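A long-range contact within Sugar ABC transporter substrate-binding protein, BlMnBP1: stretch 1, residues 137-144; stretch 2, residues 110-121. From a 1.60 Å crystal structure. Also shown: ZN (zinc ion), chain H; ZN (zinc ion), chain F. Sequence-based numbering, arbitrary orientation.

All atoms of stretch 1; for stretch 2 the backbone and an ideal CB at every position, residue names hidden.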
# COMPACT_ATOMS: atom_id res chain seq x y z
N ASP A 137 5.70 -20.65 5.30
CA ASP A 137 5.97 -22.10 5.28
C ASP A 137 5.40 -22.71 3.98
O ASP A 137 4.85 -23.80 3.99
CB ASP A 137 5.43 -22.78 6.56
CG ASP A 137 6.50 -22.90 7.69
OD1 ASP A 137 7.64 -22.62 7.42
OD2 ASP A 137 6.25 -23.31 8.85
N GLY A 138 5.53 -22.00 2.85
CA GLY A 138 5.21 -22.54 1.53
C GLY A 138 3.76 -22.46 1.10
O GLY A 138 3.39 -23.04 0.07
N GLN A 139 2.91 -21.79 1.87
CA GLN A 139 1.51 -21.62 1.53
C GLN A 139 1.21 -20.14 1.38
O GLN A 139 1.76 -19.31 2.12
CB GLN A 139 0.61 -22.22 2.59
CG GLN A 139 0.72 -23.70 2.80
CD GLN A 139 0.05 -24.53 1.69
OE1 GLN A 139 -1.06 -24.22 1.27
NE2 GLN A 139 0.71 -25.60 1.25
N THR A 140 0.35 -19.81 0.42
CA THR A 140 -0.16 -18.46 0.22
C THR A 140 -1.48 -18.25 0.96
O THR A 140 -2.45 -19.01 0.77
CB THR A 140 -0.33 -18.22 -1.28
OG1 THR A 140 0.94 -18.30 -1.94
CG2 THR A 140 -0.94 -16.87 -1.53
N TYR A 141 -1.53 -17.21 1.80
CA TYR A 141 -2.68 -16.89 2.63
C TYR A 141 -3.39 -15.60 2.23
O TYR A 141 -4.47 -15.31 2.77
CB TYR A 141 -2.25 -16.80 4.10
CG TYR A 141 -1.75 -18.08 4.65
CD1 TYR A 141 -0.39 -18.42 4.61
CD2 TYR A 141 -2.63 -18.97 5.25
CE1 TYR A 141 0.05 -19.61 5.15
CE2 TYR A 141 -2.20 -20.15 5.76
CZ TYR A 141 -0.86 -20.47 5.73
OH TYR A 141 -0.46 -21.68 6.26
N GLY A 142 -2.83 -14.82 1.33
CA GLY A 142 -3.49 -13.62 0.85
C GLY A 142 -3.25 -13.43 -0.63
O GLY A 142 -2.20 -13.80 -1.17
N ILE A 143 -4.26 -12.87 -1.30
CA ILE A 143 -4.19 -12.48 -2.70
C ILE A 143 -4.39 -10.97 -2.78
O ILE A 143 -5.35 -10.45 -2.21
CB ILE A 143 -5.25 -13.21 -3.55
CG1 ILE A 143 -5.11 -14.73 -3.37
CG2 ILE A 143 -5.15 -12.79 -5.01
CD1 ILE A 143 -6.00 -15.56 -4.31
N ALA A 144 -3.52 -10.28 -3.50
CA ALA A 144 -3.59 -8.83 -3.54
C ALA A 144 -4.84 -8.37 -4.27
O ALA A 144 -5.30 -9.01 -5.22
CB ALA A 144 -2.34 -8.26 -4.22
N UNK A 110 2.15 -15.89 11.66
CA UNK A 110 0.86 -16.09 12.31
C UNK A 110 -0.28 -16.25 11.31
O UNK A 110 -1.43 -16.44 11.73
CB UNK A 110 0.56 -14.92 13.25
N UNK A 111 -0.00 -16.21 10.01
CA UNK A 111 -1.07 -16.34 9.03
C UNK A 111 -1.88 -17.60 9.27
O UNK A 111 -3.11 -17.59 9.22
CB UNK A 111 -0.50 -16.34 7.61
N UNK A 112 -1.20 -18.73 9.47
CA UNK A 112 -1.93 -19.99 9.61
C UNK A 112 -2.80 -20.01 10.85
O UNK A 112 -3.66 -20.89 10.95
CB UNK A 112 -0.95 -21.17 9.65
N UNK A 113 -2.58 -19.12 11.81
CA UNK A 113 -3.46 -19.06 12.98
C UNK A 113 -4.78 -18.36 12.69
O UNK A 113 -5.67 -18.37 13.54
CB UNK A 113 -2.75 -18.35 14.13
N UNK A 114 -4.93 -17.78 11.52
CA UNK A 114 -6.07 -16.94 11.19
C UNK A 114 -6.69 -17.22 9.83
O UNK A 114 -7.90 -17.06 9.70
CB UNK A 114 -5.65 -15.47 11.25
N UNK A 115 -5.91 -17.61 8.82
CA UNK A 115 -6.33 -17.51 7.44
C UNK A 115 -6.27 -18.87 6.77
O UNK A 115 -5.40 -19.70 7.08
CB UNK A 115 -5.46 -16.50 6.68
N UNK A 116 -7.20 -19.07 5.86
CA UNK A 116 -7.23 -20.28 5.03
C UNK A 116 -6.11 -20.22 4.00
O UNK A 116 -6.01 -19.23 3.27
CB UNK A 116 -8.59 -20.44 4.34
N UNK A 117 -5.29 -21.25 3.86
CA UNK A 117 -4.32 -21.25 2.75
C UNK A 117 -5.05 -21.44 1.43
O UNK A 117 -5.92 -22.30 1.31
CB UNK A 117 -3.27 -22.35 2.94
N UNK A 118 -4.74 -20.57 0.47
CA UNK A 118 -5.28 -20.70 -0.87
C UNK A 118 -4.66 -21.87 -1.62
O UNK A 118 -5.28 -22.37 -2.56
CB UNK A 118 -5.06 -19.40 -1.65
N UNK A 119 -3.47 -22.30 -1.24
CA UNK A 119 -2.73 -23.30 -1.98
C UNK A 119 -1.24 -23.10 -1.83
O UNK A 119 -0.77 -22.09 -1.33
CB UNK A 119 -3.12 -23.27 -3.46
N UNK A 120 -0.48 -24.13 -2.23
CA UNK A 120 0.97 -24.02 -2.24
C UNK A 120 1.36 -22.76 -3.00
O UNK A 120 0.83 -22.50 -4.08
CB UNK A 120 1.61 -25.26 -2.86
N UNK A 121 2.33 -22.02 -2.48
CA UNK A 121 2.75 -20.80 -3.17
C UNK A 121 3.28 -21.11 -4.57
O UNK A 121 3.00 -20.38 -5.54
CB UNK A 121 3.82 -20.07 -2.35
ZN ZN H . 4.43 -28.95 -4.13
ZN ZN F . 8.60 -23.08 9.15

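At positions 110, 113 and 114 no atom of stretch 1 lies within 5.5 Å of the ideal CB, so this contact imposes little choice; the residues are Glu110, Asn113 and Tyr114. The same holds at 116, whose CB points away; it is Val116, and its carbonyl shares a water with that of Tyr141, which donates to both Val116 O and Tyr141 O at 2.8 Å.

Position 111 directs its CB toward the Tyr141 ring. An apolar side chain, aliphatic or aromatic, would suit. It is Phe111: its CB lies over the ring face, 3.6 Å from Tyr141 CD1, while the two rings meet obliquely with centroids 5.9 Å apart.

At 112 the CB points sideways, near Tyr141 OH. Small or polar residues are compatible, and the place hardly discriminates. Ser112 fills it, with CB 3.4 Å from Tyr141 OH.

Position 115 again points toward Tyr141, favouring an apolar group. Phe115 places its CB 4.0 Å from Tyr141 CD2, then leads its ring away; its carbonyl O sits at the tyrosine's edge.

At 117, phi of -70° permits proline, and the CB lies between the Gln139 side chain and the Tyr141 ring. Compact apolar residues would fit. Pro117 packs CB 3.7 Å from Tyr141 CE2.

Position 118 points toward stretch 1, with Ile143 ahead and the carbonyl of Thr140 beside it. Its backbone must keep an N-H, because N is 2.8 Å from Thr140 O, a hydrogen bond; proline is therefore unsuitable, whereas a large apolar or aromatic side chain could reach Ile143. Tyr118 does so, laying a ring face against Ile143 CG1, 3.8 Å from its CE2.

Position 119 has phi/psi of 150/166, where a CB would jam against the preceding carbonyl O. Glycine is the natural answer, and Gly119 is found; its O accepts a hydrogen bond from Thr140 N at 3.1 Å.

At 120 the CB points away overall, leaving room for a long polar chain, and a zinc ion beyond invites a carboxylate. Glu120 binds it through OE1 at 2.1 Å and OE2 at 2.3 Å, while its CA approaches Gly138 O at 3.5 Å.

At 121 the backbone N donates to Gly138 O at 2.9 Å, again excluding proline. The ideal CB is 3.4 Å from Thr140 OG1, so a short hydroxyl side chain, serine or threonine, is attractive. Thr121, in the m rotamer, donates from OG1 to Thr140 OG1 at 2.9 Å.

Stretch 2 (110-121) EFSNYFVPYGET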
# COMPACT_ATOMS: atom_id res chain seq x y z
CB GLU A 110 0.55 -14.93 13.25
CG GLU A 110 1.28 -14.99 14.58
CD GLU A 110 0.89 -13.86 15.49
OE1 GLU A 110 1.76 -13.39 16.25
OE2 GLU A 110 -0.28 -13.42 15.43
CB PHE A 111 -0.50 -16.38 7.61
CG PHE A 111 -0.07 -15.04 7.07
CD1 PHE A 111 -0.58 -13.84 7.58
CD2 PHE A 111 0.85 -14.98 6.03
CE1 PHE A 111 -0.16 -12.61 7.05
CE2 PHE A 111 1.27 -13.75 5.51
CZ PHE A 111 0.75 -12.58 6.01
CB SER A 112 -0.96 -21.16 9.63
OG SER A 112 -0.15 -21.11 10.79
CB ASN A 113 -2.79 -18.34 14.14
CG ASN A 113 -1.64 -19.12 14.69
OD1 ASN A 113 -1.63 -20.35 14.61
ND2 ASN A 113 -0.66 -18.44 15.25
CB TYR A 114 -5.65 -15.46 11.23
CG TYR A 114 -5.23 -14.91 12.58
CD1 TYR A 114 -6.13 -14.87 13.64
CD2 TYR A 114 -3.94 -14.41 12.79
CE1 TYR A 114 -5.77 -14.35 14.86
CE2 TYR A 114 -3.56 -13.90 14.05
CZ TYR A 114 -4.50 -13.87 15.07
OH TYR A 114 -4.15 -13.36 16.31
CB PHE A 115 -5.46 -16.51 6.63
CG PHE A 115 -5.55 -15.09 7.13
CD1 PHE A 115 -6.76 -14.41 7.15
CD2 PHE A 115 -4.44 -14.44 7.60
CE1 PHE A 115 -6.83 -13.13 7.64
CE2 PHE A 115 -4.51 -13.16 8.09
CZ PHE A 115 -5.72 -12.51 8.12
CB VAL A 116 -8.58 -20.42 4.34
CG1 VAL A 116 -8.60 -21.68 3.45
CG2 VAL A 116 -9.71 -20.44 5.35
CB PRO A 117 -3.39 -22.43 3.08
CG PRO A 117 -4.20 -23.33 3.97
CD PRO A 117 -5.20 -22.47 4.70
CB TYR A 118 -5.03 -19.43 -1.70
CG TYR A 118 -5.88 -18.26 -1.27
CD1 TYR A 118 -7.20 -18.13 -1.68
CD2 TYR A 118 -5.34 -17.27 -0.46
CE1 TYR A 118 -7.97 -17.05 -1.27
CE2 TYR A 118 -6.11 -16.23 -0.03
CZ TYR A 118 -7.40 -16.10 -0.44
OH TYR A 118 -8.12 -15.01 0.01
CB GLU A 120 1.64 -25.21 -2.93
CG GLU A 120 2.06 -26.39 -2.07
CD GLU A 120 2.88 -27.39 -2.88
OE1 GLU A 120 3.90 -27.04 -3.47
OE2 GLU A 120 2.50 -28.56 -2.97
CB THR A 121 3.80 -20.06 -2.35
OG1 THR A 121 3.29 -19.81 -1.03
CG2 THR A 121 4.17 -18.74 -3.00
O HOH W 1 -6.84 -16.55 3.43
O HOH W 2 3.16 -28.94 -5.81
O HOH W 3 3.47 -30.31 -4.14
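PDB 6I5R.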